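Local coordinates for protein alpha-/beta-galactoside alpha-2,3-sialyltransferase (Photobacterium phosphoreum, PDB 2ZWI) that probably transfers sialic acid from CMP-sialic acid to the 3-position of galactose in alpha- and beta-galactosides, and binds cytidine monophosphate and zinc, at residues N91-K94 and S95-L99; E128-Q131 and E132-S136; T204-S208 and Q209-K213; Q289-A293 and H294-E298; I360-R363 and N364-K367. All coordinates share one frame; numbering follows the deposited sequence.

Contact 1: N91-K94 and S95-L99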
# COMPACT_ATOMS: atom_id res chain seq x y z
N ASN A 91 -8.19 3.35 -18.12
CA ASN A 91 -7.66 3.34 -19.48
C ASN A 91 -7.50 1.93 -20.06
O ASN A 91 -7.63 1.73 -21.27
CB ASN A 91 -6.34 4.12 -19.55
CG ASN A 91 -6.57 5.61 -19.68
OD1 ASN A 91 -6.78 6.12 -20.78
ND2 ASN A 91 -6.52 6.33 -18.55
N ILE A 92 -7.24 0.95 -19.20
CA ILE A 92 -7.24 -0.45 -19.61
C ILE A 92 -8.67 -0.91 -19.95
O ILE A 92 -8.90 -1.50 -21.01
CB ILE A 92 -6.55 -1.38 -18.56
CG1 ILE A 92 -5.05 -1.03 -18.46
CG2 ILE A 92 -6.72 -2.87 -18.94
CD1 ILE A 92 -4.36 -1.43 -17.12
N ILE A 93 -9.64 -0.59 -19.08
CA ILE A 93 -11.05 -0.90 -19.36
C ILE A 93 -11.54 -0.26 -20.67
O ILE A 93 -12.18 -0.91 -21.50
CB ILE A 93 -12.00 -0.49 -18.20
CG1 ILE A 93 -11.68 -1.25 -16.90
CG2 ILE A 93 -13.45 -0.74 -18.60
CD1 ILE A 93 -12.40 -0.69 -15.63
N LYS A 94 -11.26 1.03 -20.82
CA LYS A 94 -11.56 1.79 -22.04
C LYS A 94 -11.09 1.04 -23.31
O LYS A 94 -11.85 0.87 -24.26
CB LYS A 94 -10.91 3.18 -21.94
CG LYS A 94 -11.13 4.14 -23.12
CD LYS A 94 -11.22 5.59 -22.60
CE LYS A 94 -9.92 6.37 -22.73
NZ LYS A 94 -10.09 7.53 -23.70
N SER A 95 -9.84 0.56 -23.29
CA SER A 95 -9.25 -0.11 -24.45
C SER A 95 -9.93 -1.45 -24.76
O SER A 95 -10.20 -1.75 -25.93
CB SER A 95 -7.74 -0.30 -24.25
OG SER A 95 -7.11 0.92 -23.91
N ILE A 96 -10.20 -2.24 -23.72
CA ILE A 96 -10.94 -3.51 -23.86
C ILE A 96 -12.36 -3.32 -24.42
O ILE A 96 -12.75 -4.01 -25.39
CB ILE A 96 -11.02 -4.29 -22.51
CG1 ILE A 96 -9.62 -4.68 -22.02
CG2 ILE A 96 -11.92 -5.53 -22.65
CD1 ILE A 96 -9.60 -5.18 -20.59
N GLU A 97 -13.13 -2.42 -23.81
CA GLU A 97 -14.52 -2.13 -24.22
C GLU A 97 -14.63 -1.60 -25.65
O GLU A 97 -15.58 -1.94 -26.37
CB GLU A 97 -15.19 -1.12 -23.27
CG GLU A 97 -15.30 -1.55 -21.80
CD GLU A 97 -16.44 -2.52 -21.52
OE1 GLU A 97 -16.97 -3.15 -22.48
OE2 GLU A 97 -16.82 -2.67 -20.33
N ALA A 98 -13.67 -0.77 -26.05
CA ALA A 98 -13.60 -0.19 -27.39
C ALA A 98 -13.63 -1.26 -28.48
O ALA A 98 -14.33 -1.11 -29.48
CB ALA A 98 -12.36 0.67 -27.55
N LEU A 99 -12.87 -2.33 -28.26
CA LEU A 99 -12.75 -3.44 -29.19
C LEU A 99 -14.09 -4.14 -29.47
O LEU A 99 -14.25 -4.77 -30.51
CB LEU A 99 -11.69 -4.44 -28.72
CG LEU A 99 -10.24 -3.97 -28.59
CD1 LEU A 99 -9.38 -5.10 -28.02
CD2 LEU A 99 -9.65 -3.47 -29.92

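Contact 2: E128-Q131 and E132-S136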
# COMPACT_ATOMS: atom_id res chain seq x y z
N GLU A 128 -24.00 13.79 5.62
CA GLU A 128 -24.46 12.54 5.03
C GLU A 128 -25.13 12.73 3.66
O GLU A 128 -24.85 11.98 2.73
CB GLU A 128 -25.39 11.81 6.01
CG GLU A 128 -26.04 10.55 5.46
CD GLU A 128 -26.75 9.75 6.53
OE1 GLU A 128 -27.99 9.83 6.60
OE2 GLU A 128 -26.07 9.04 7.31
N SER A 129 -25.98 13.74 3.54
CA SER A 129 -26.65 14.01 2.27
C SER A 129 -25.65 14.36 1.16
O SER A 129 -25.89 14.04 -0.00
CB SER A 129 -27.65 15.14 2.44
OG SER A 129 -26.96 16.35 2.68
N GLU A 130 -24.55 15.03 1.50
CA GLU A 130 -23.53 15.39 0.51
C GLU A 130 -22.72 14.17 0.09
O GLU A 130 -22.39 14.03 -1.10
CB GLU A 130 -22.62 16.52 1.02
CG GLU A 130 -21.66 17.05 -0.06
CD GLU A 130 -20.88 18.30 0.35
OE1 GLU A 130 -20.24 18.91 -0.53
OE2 GLU A 130 -20.91 18.67 1.55
N GLN A 131 -22.41 13.30 1.05
CA GLN A 131 -21.82 11.99 0.76
C GLN A 131 -22.67 11.19 -0.23
O GLN A 131 -22.16 10.72 -1.26
CB GLN A 131 -21.67 11.18 2.05
CG GLN A 131 -20.61 11.70 3.00
CD GLN A 131 -20.38 10.76 4.17
OE1 GLN A 131 -20.46 9.55 4.01
NE2 GLN A 131 -20.08 11.32 5.33
N GLU A 132 -23.96 11.05 0.08
CA GLU A 132 -24.88 10.32 -0.80
C GLU A 132 -24.95 10.94 -2.18
O GLU A 132 -25.04 10.23 -3.18
CB GLU A 132 -26.27 10.29 -0.21
CG GLU A 132 -26.41 9.42 1.02
CD GLU A 132 -27.80 9.49 1.58
OE1 GLU A 132 -28.72 9.92 0.85
OE2 GLU A 132 -27.98 9.12 2.75
N TYR A 133 -24.92 12.27 -2.24
CA TYR A 133 -24.97 12.97 -3.52
C TYR A 133 -23.73 12.69 -4.37
O TYR A 133 -23.86 12.33 -5.55
CB TYR A 133 -25.17 14.48 -3.34
CG TYR A 133 -25.21 15.23 -4.65
CD1 TYR A 133 -26.25 15.01 -5.56
CD2 TYR A 133 -24.21 16.14 -5.00
CE1 TYR A 133 -26.30 15.68 -6.78
CE2 TYR A 133 -24.25 16.83 -6.24
CZ TYR A 133 -25.31 16.58 -7.11
OH TYR A 133 -25.38 17.23 -8.32
N LYS A 134 -22.55 12.84 -3.78
CA LYS A 134 -21.30 12.54 -4.48
C LYS A 134 -21.27 11.09 -4.99
O LYS A 134 -20.85 10.83 -6.13
CB LYS A 134 -20.10 12.82 -3.58
CG LYS A 134 -19.86 14.31 -3.30
CD LYS A 134 -18.53 14.51 -2.56
CE LYS A 134 -18.08 15.98 -2.55
NZ LYS A 134 -17.89 16.53 -3.92
N ILE A 135 -21.75 10.18 -4.15
CA ILE A 135 -21.91 8.77 -4.52
C ILE A 135 -22.89 8.57 -5.69
O ILE A 135 -22.60 7.81 -6.61
CB ILE A 135 -22.29 7.91 -3.29
CG1 ILE A 135 -21.04 7.67 -2.43
CG2 ILE A 135 -22.91 6.58 -3.72
CD1 ILE A 135 -21.36 7.26 -1.01
N SER A 136 -24.04 9.26 -5.65
CA SER A 136 -25.01 9.19 -6.75
C SER A 136 -24.40 9.56 -8.10
O SER A 136 -24.80 9.02 -9.13
CB SER A 136 -26.24 10.07 -6.46
OG SER A 136 -25.98 11.44 -6.73

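Contact 3: T204-S208 and Q209-K213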
# COMPACT_ATOMS: atom_id res chain seq x y z
N THR A 204 2.97 -18.18 6.35
CA THR A 204 2.59 -19.26 7.26
C THR A 204 2.19 -20.52 6.49
O THR A 204 2.43 -21.63 6.96
CB THR A 204 1.47 -18.76 8.23
OG1 THR A 204 2.00 -17.72 9.05
CG2 THR A 204 0.93 -19.86 9.13
N THR A 205 1.61 -20.36 5.30
CA THR A 205 1.15 -21.50 4.49
C THR A 205 1.99 -21.77 3.23
O THR A 205 1.82 -22.82 2.60
CB THR A 205 -0.34 -21.38 4.11
OG1 THR A 205 -0.57 -20.15 3.42
CG2 THR A 205 -1.23 -21.42 5.36
N PHE A 206 2.87 -20.84 2.87
CA PHE A 206 3.74 -20.97 1.70
C PHE A 206 4.77 -22.08 1.89
O PHE A 206 5.40 -22.18 2.96
CB PHE A 206 4.49 -19.66 1.45
CG PHE A 206 3.73 -18.64 0.62
CD1 PHE A 206 2.40 -18.84 0.26
CD2 PHE A 206 4.37 -17.47 0.20
CE1 PHE A 206 1.72 -17.89 -0.50
CE2 PHE A 206 3.69 -16.51 -0.55
CZ PHE A 206 2.37 -16.73 -0.91
N ASN A 207 4.96 -22.88 0.85
CA ASN A 207 6.10 -23.79 0.79
C ASN A 207 7.37 -23.03 0.38
O ASN A 207 7.31 -21.85 0.02
CB ASN A 207 5.80 -24.98 -0.15
CG ASN A 207 5.55 -24.55 -1.59
OD1 ASN A 207 6.26 -23.70 -2.14
ND2 ASN A 207 4.55 -25.16 -2.21
N SER A 208 8.52 -23.70 0.44
CA SER A 208 9.80 -23.08 0.13
C SER A 208 9.85 -22.39 -1.23
O SER A 208 10.33 -21.26 -1.34
CB SER A 208 10.94 -24.09 0.23
OG SER A 208 11.42 -24.15 1.55
N GLN A 209 9.34 -23.07 -2.26
CA GLN A 209 9.35 -22.56 -3.62
C GLN A 209 8.58 -21.24 -3.75
O GLN A 209 8.99 -20.34 -4.49
CB GLN A 209 8.77 -23.61 -4.58
CG GLN A 209 8.71 -23.17 -6.05
CD GLN A 209 8.11 -24.24 -6.97
OE1 GLN A 209 7.52 -23.92 -8.01
NE2 GLN A 209 8.24 -25.51 -6.58
N GLN A 210 7.46 -21.16 -3.04
CA GLN A 210 6.64 -19.95 -3.00
C GLN A 210 7.38 -18.83 -2.30
O GLN A 210 7.41 -17.70 -2.80
CB GLN A 210 5.31 -20.22 -2.27
CG GLN A 210 4.31 -21.00 -3.10
CD GLN A 210 3.10 -21.41 -2.28
OE1 GLN A 210 3.22 -22.13 -1.30
NE2 GLN A 210 1.94 -20.92 -2.68
N LYS A 211 7.99 -19.14 -1.17
CA LYS A 211 8.79 -18.16 -0.42
C LYS A 211 9.93 -17.62 -1.28
O LYS A 211 10.14 -16.40 -1.35
CB LYS A 211 9.31 -18.77 0.88
CG LYS A 211 8.23 -18.99 1.92
CD LYS A 211 8.81 -19.49 3.22
CE LYS A 211 7.72 -19.96 4.17
NZ LYS A 211 8.33 -20.46 5.43
N ASN A 212 10.64 -18.54 -1.95
CA ASN A 212 11.73 -18.19 -2.86
C ASN A 212 11.29 -17.32 -4.02
O ASN A 212 11.99 -16.36 -4.39
CB ASN A 212 12.45 -19.45 -3.37
CG ASN A 212 13.22 -20.16 -2.28
OD1 ASN A 212 13.67 -19.54 -1.31
ND2 ASN A 212 13.38 -21.48 -2.43
N LYS A 213 10.13 -17.63 -4.59
CA LYS A 213 9.54 -16.79 -5.63
C LYS A 213 9.29 -15.36 -5.15
O LYS A 213 9.48 -14.41 -5.91
CB LYS A 213 8.25 -17.41 -6.17
CG LYS A 213 7.81 -16.86 -7.52
CD LYS A 213 6.66 -17.67 -8.15
CE LYS A 213 7.13 -19.07 -8.52
NZ LYS A 213 6.22 -19.70 -9.52
O HOH W 1 1.25 -23.59 -0.29

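Contact 4: Q289-A293 and H294-E298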
# COMPACT_ATOMS: atom_id res chain seq x y z
N GLN A 289 23.26 10.69 7.50
CA GLN A 289 23.37 11.72 8.55
C GLN A 289 22.67 11.30 9.86
O GLN A 289 23.23 11.46 10.96
CB GLN A 289 22.75 13.04 8.08
CG GLN A 289 23.40 13.72 6.87
CD GLN A 289 22.79 15.08 6.57
OE1 GLN A 289 23.42 15.93 5.93
NE2 GLN A 289 21.58 15.30 7.03
N ILE A 290 21.45 10.80 9.72
CA ILE A 290 20.65 10.34 10.85
C ILE A 290 21.29 9.09 11.49
O ILE A 290 21.48 9.04 12.71
CB ILE A 290 19.17 10.05 10.45
CG1 ILE A 290 18.54 11.26 9.73
CG2 ILE A 290 18.34 9.64 11.67
CD1 ILE A 290 17.18 10.98 9.10
N ILE A 291 21.63 8.10 10.65
CA ILE A 291 22.19 6.82 11.08
C ILE A 291 23.49 6.98 11.86
O ILE A 291 23.74 6.27 12.84
CB ILE A 291 22.41 5.85 9.87
CG1 ILE A 291 21.08 5.28 9.38
CG2 ILE A 291 23.35 4.69 10.24
CD1 ILE A 291 21.15 4.68 7.98
N ASP A 292 24.32 7.92 11.43
CA ASP A 292 25.61 8.16 12.05
C ASP A 292 25.45 8.83 13.40
O ASP A 292 26.10 8.45 14.37
CB ASP A 292 26.49 9.03 11.15
CG ASP A 292 27.05 8.26 9.96
OD1 ASP A 292 26.99 7.00 9.96
OD2 ASP A 292 27.55 8.92 9.03
N ALA A 293 24.56 9.83 13.45
CA ALA A 293 24.35 10.62 14.66
C ALA A 293 23.84 9.76 15.81
O ALA A 293 23.99 10.15 16.98
CB ALA A 293 23.40 11.77 14.39
N HIS A 294 23.28 8.59 15.48
CA HIS A 294 22.70 7.71 16.50
C HIS A 294 23.21 6.26 16.58
O HIS A 294 22.71 5.48 17.40
CB HIS A 294 21.17 7.78 16.47
CG HIS A 294 20.64 9.06 17.01
ND1 HIS A 294 20.73 9.40 18.34
CD2 HIS A 294 20.04 10.10 16.39
CE1 HIS A 294 20.19 10.59 18.53
NE2 HIS A 294 19.76 11.04 17.36
N ASN A 295 24.20 5.92 15.77
CA ASN A 295 24.74 4.55 15.73
C ASN A 295 23.66 3.49 15.61
O ASN A 295 23.57 2.56 16.41
CB ASN A 295 25.64 4.27 16.93
CG ASN A 295 26.94 5.03 16.87
OD1 ASN A 295 27.27 5.64 15.86
ND2 ASN A 295 27.68 5.00 17.97
N MET A 296 22.83 3.63 14.58
CA MET A 296 21.71 2.74 14.37
C MET A 296 22.05 1.70 13.32
O MET A 296 22.81 1.97 12.40
CB MET A 296 20.49 3.55 13.95
CG MET A 296 19.92 4.39 15.09
SD MET A 296 18.55 5.39 14.54
CE MET A 296 19.35 6.39 13.30
N ILE A 297 21.48 0.51 13.47
CA ILE A 297 21.61 -0.52 12.45
C ILE A 297 20.77 -0.13 11.23
O ILE A 297 19.55 0.01 11.33
CB ILE A 297 21.18 -1.91 12.98
CG1 ILE A 297 21.99 -2.29 14.23
CG2 ILE A 297 21.31 -2.97 11.90
CD1 ILE A 297 21.67 -3.67 14.76
N GLU A 298 21.42 0.04 10.09
CA GLU A 298 20.72 0.40 8.85
C GLU A 298 19.98 -0.75 8.19
O GLU A 298 20.55 -1.82 7.92
CB GLU A 298 21.71 1.01 7.85
CG GLU A 298 21.10 1.36 6.50
CD GLU A 298 22.14 1.85 5.51
OE1 GLU A 298 23.32 2.05 5.92
OE2 GLU A 298 21.79 2.04 4.32

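Contact 5: I360-R363 and N364-K367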
# COMPACT_ATOMS: atom_id res chain seq x y z
N ILE A 360 -4.06 2.82 15.25
CA ILE A 360 -2.68 2.65 14.78
C ILE A 360 -1.74 3.27 15.82
O ILE A 360 -0.62 2.79 16.03
CB ILE A 360 -2.50 3.30 13.38
CG1 ILE A 360 -3.22 2.45 12.31
CG2 ILE A 360 -1.01 3.46 13.03
CD1 ILE A 360 -3.40 3.14 10.97
N VAL A 361 -2.22 4.32 16.48
CA VAL A 361 -1.45 5.06 17.46
C VAL A 361 -2.39 5.58 18.54
O VAL A 361 -3.50 6.04 18.24
CB VAL A 361 -0.66 6.23 16.79
CG1 VAL A 361 -1.61 7.24 16.11
CG2 VAL A 361 0.32 6.92 17.77
N ASN A 362 -1.96 5.46 19.80
CA ASN A 362 -2.64 6.07 20.93
C ASN A 362 -2.60 7.59 20.76
O ASN A 362 -1.57 8.14 20.37
CB ASN A 362 -1.94 5.66 22.23
CG ASN A 362 -2.78 5.91 23.48
OD1 ASN A 362 -3.27 4.98 24.10
ND2 ASN A 362 -2.92 7.17 23.85
N ARG A 363 -3.72 8.26 21.06
CA ARG A 363 -3.82 9.72 21.02
C ARG A 363 -2.71 10.40 21.85
O ARG A 363 -2.21 11.46 21.48
CB ARG A 363 -5.21 10.15 21.50
CG ARG A 363 -5.47 11.67 21.49
CD ARG A 363 -6.87 12.01 22.02
NE ARG A 363 -7.86 12.10 20.94
CZ ARG A 363 -8.64 11.10 20.53
NH1 ARG A 363 -8.55 9.90 21.10
NH2 ARG A 363 -9.50 11.31 19.54
N ASN A 364 -2.34 9.77 22.96
CA ASN A 364 -1.25 10.25 23.80
C ASN A 364 0.17 10.08 23.23
O ASN A 364 1.11 10.68 23.74
CB ASN A 364 -1.31 9.59 25.18
CG ASN A 364 -2.50 10.05 26.00
OD1 ASN A 364 -3.06 11.13 25.77
ND2 ASN A 364 -2.89 9.24 26.97
N ASP A 365 0.30 9.27 22.18
CA ASP A 365 1.60 8.99 21.55
C ASP A 365 1.80 9.76 20.24
O ASP A 365 2.85 9.65 19.60
CB ASP A 365 1.78 7.48 21.34
CG ASP A 365 1.72 6.68 22.64
OD1 ASP A 365 2.15 7.21 23.69
OD2 ASP A 365 1.26 5.53 22.63
N VAL A 366 0.79 10.54 19.87
CA VAL A 366 0.86 11.45 18.74
C VAL A 366 1.62 12.74 19.11
O VAL A 366 1.24 13.45 20.04
CB VAL A 366 -0.56 11.84 18.23
CG1 VAL A 366 -0.47 12.93 17.15
CG2 VAL A 366 -1.32 10.60 17.71
N LYS A 367 2.68 13.03 18.36
CA LYS A 367 3.51 14.19 18.63
C LYS A 367 3.72 15.02 17.37
O LYS A 367 3.64 14.51 16.25
CB LYS A 367 4.85 13.73 19.24
CG LYS A 367 4.82 13.38 20.76
CD LYS A 367 4.08 12.07 21.05
CE LYS A 367 4.06 11.64 22.52
NZ LYS A 367 3.29 12.54 23.44
O HOH W 2 0.69 4.31 20.41

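Contact 1: N91-K94 and S95-L99
The flat group at the centre of this part of the helix is the peptide carbonyl of Asn91, which Ser95 approaches in two ways. The backbone N-H stands above the carbonyl plane, 40° out of it, with Ser95 N 3.2 Å from Asn91 O. The hydroxyl instead lies nearly along the C=O axis, Ser95 OG being 2.8 Å from Asn91 O; this second bond belongs to one of two modelled serine conformers and is provisional. In that conformer OG sits beside its own backbone N (chi1 -53°), which turns it back onto the preceding turn. The Asn91 amide works independently, its ND2 bonding Val87 O.

Three further i to i+4 bonds continue the helix: Ile96 N to Ile92 O, Ala98 N to Lys94 O, and the nearly straight bond from Glu97 N to Ile93 O (2.9 Å).

Two side-chain pairs form along the sheet-facing side. Ile92 and Ile96 cross obliquely, Ile92 CG2 meeting Ile96 CD1 at 4.0 Å, and Ile96 CG1 lies 3.4 Å from Ile92 O. Ile93 and Glu97 run side by side, with Ile93 CG2 3.8 Å from Glu97 CG; beyond CG the glutamate bends (chi2 -78°) and its OE2 bonds Tyr166 OH.

The isoleucines press on strands 74-82 and 104-110, while Asn91 and Ser95 touch helix 58-70. An apolar helix face laid on two neighbouring parallel strands is the hallmark of the beta-alpha-beta crossover, the repeating element of the Rossmann-like domains of GT-B glycosyltransferases.

Contact 2: E128-Q131 and E132-S136
Among the charged groups, Glu128 and Glu132 bring like-charged carboxylates together, Glu128 OE1 lying 3.9 Å from Glu132 OE2 with the two planes 21° apart. Glu132 OE2 also rests 3.6 Å from Glu128 CG, so it meets the methylene as well as the acid. Some of the repulsion may be offset by Arg189, which forms a long, weak ion pair with Glu132. Glu130 and Lys134 run side by side in the same direction, yet Glu130 OE1 stays 4.8 Å from Lys134 NZ: a favourable pairing of charges at a distance rather than a salt bridge.

Hydrogen bonding is that of a regular alpha-helix, exemplified by Glu132 N to Glu128 O and Lys134 N to Glu130 O, both 2.9 Å. Ser136 OG adds a bond within the helix to Tyr133 O at 2.6 Å, arriving in the carbonyl plane on a lone pair.

On the side facing the neighbouring helices, Gln131 is buried and Ile135 partly so. Ile135 CD1 makes a van der Waals contact with Gln131 O at 3.6 Å, and Gln131 NE2 bonds both Leu126 O and Pro183 O. Through Gln131 and Ile135 the start of helix 128-147 packs on Phe123 of helix 114-125 and on Ser186 of helix 185-191.

Contact 3: T204-S208 and Q209-K213
Gln210 OE1 is the polar atom on which several groups converge. Asn207 N donates to it at 2.9 Å, tilted slightly from the amide carbonyl plane, and a water lies 2.7 Å from Gln210 OE1 and close to Thr205 O as well, although that water has more acceptors in reach than protons to give. The reciprocal bond runs from Gln210 N to Asn207 OD1, also 2.9 Å. Together the two make a capping box with Asn207 at the N-cap. The asparagine achieves it by setting CG between its backbone N and carbonyl carbon (chi1 62°), from where OD1 can turn to the N-H of Gln210 in the first turn. Lys211 N to Asn207 O then begins the regular helical pattern.

Phe206, just before the cap, closes the arrangement from its apolar side. Gln210 CB lies over one face of the ring, offset toward the rim, in a CH-pi contact 4.0 Å from the Phe206 centroid. The glutamine amide is inclined 35° to the ring, with Gln210 NE2 3.6 Å from Phe206 CD1; NE2 bonds Ile24 O. The lysine contributes its chain, Lys211 CG meeting Phe206 CB at 3.8 Å.

The cap thus starts helix 208-218 after the loop leaving edge strand 195-197. Phe206 packs against Thr21, Ile24 and Asn25 of helix 14-26, and Lys213 reaches helix 44-50.

Contact 4: Q289-A293 and H294-E298
Ile291 and Met296 close a Schellman motif, the turn by which helix 287-294 ends and the chain enters strand 297-299. Met296 N bonds Ile291 O at 3.3 Å in the carbonyl plane, bridging the positive-phi residue Asn295 (phi 49°). Two further bonds back into the last turn, His294 N to Ile290 O and Asn295 N to Asp292 O, are weak.

Packing is tight on the inner side. The Met296 chain bends at its last torsion (chi3 -61°), which folds the methyl back over the helix: Met296 CE lies 3.8 Å from Ile290 CG2 and 3.6 Å from Ile291 CA. His294 is also buried, with Ala293 O over one face of its ring; NE2 bonds Ile253 O and ND1 has a weak bond to Lys260 NZ, so both ring nitrogens have partners. Leu256 of helix 249-259 and Phe278 of strand 275-279 cover this side.

The outer side is looser. Asp292, Ala293 and Asn295 are exposed, and the Asp292 carboxylate turns along its own helix to Gln288.

The turn completes a beta-alpha-beta unit beside the nucleotide site: the side chain of Ile290 comes within about 6 Å of Gly241, a CMP-binding residue, and about 10 Å of the bound CMP. Where the strand begins, Glu298 comes back across Ile291 of the helix at about a right angle, and Ile291 CD1 rests 3.6 Å from Glu298 CG.

Contact 5: I360-R363 and N364-K367
Asn362 and Asp365 close a type I beta turn, with helical backbone angles at Arg363 and Asn364 and a bond of 2.8 Å from Asp365 N to Asn362 O. The donor stands well above the carbonyl plane, 58° out of it. In this way the chain coming from helix 350-357 is reversed into strand 366-368, one edge strand of the six-stranded parallel sheet.

A water braces the turn from the polar side. It accepts from Asn362 N at 3.0 Å and donates to Asp365 OD2 at 2.6 Å, so the carboxylate is tied through solvent to the backbone at the start of the turn.

Beneath lies an apolar contact between the two arms. Val361 holds CG1 between its backbone N and carbonyl carbon (chi1 61°), and from there the methyl meets the valine at the head of the strand: Val361 CG1 lies 3.7 Å from Val366 CG2, the two side chains crossing at about a right angle. The other methyl slides past the aspartate, Val361 CG2 being 3.9 Å from Asp365 CB. Both valines continue into the domain, Val361 against Asn335 and Ile338 of strand 334-340, Val366 against Tyr340 and against Ile352 and Ile356 of helix 350-357. Backbone bonds of Asp365 and Lys367 with Ile338 join the new strand to its neighbour.

The lysine curls back over the turn from the strand side, bent at chi2 (72°) and again at its end, and thereby delivers Lys367 NZ to Asn364 O at 2.9 Å.

Overall arrangement
The five contacts follow one another along the chain, each local, and trace the two-domain GT-B plan. Contact 1 belongs to a crossover of the seven-stranded parallel sheet, and contact 3 opens the helix after that sheet's edge strand 195-197; contact 2, on helix 128-147, lies about 28 Å from contact 1, centre to centre. Contacts 4 and 5 feed opposite edges of the six-stranded sheet, strands 297-299 and 366-368, their centres about 25 Å apart. Contacts 1 and 4 are farthest separated, about 50 Å between centres. CMP-binding residues such as Gly241, Lys279 and Ser323 lie nearer contacts 4 and 5, whose turns belong to the domain that supplies most of the CMP-binding residues.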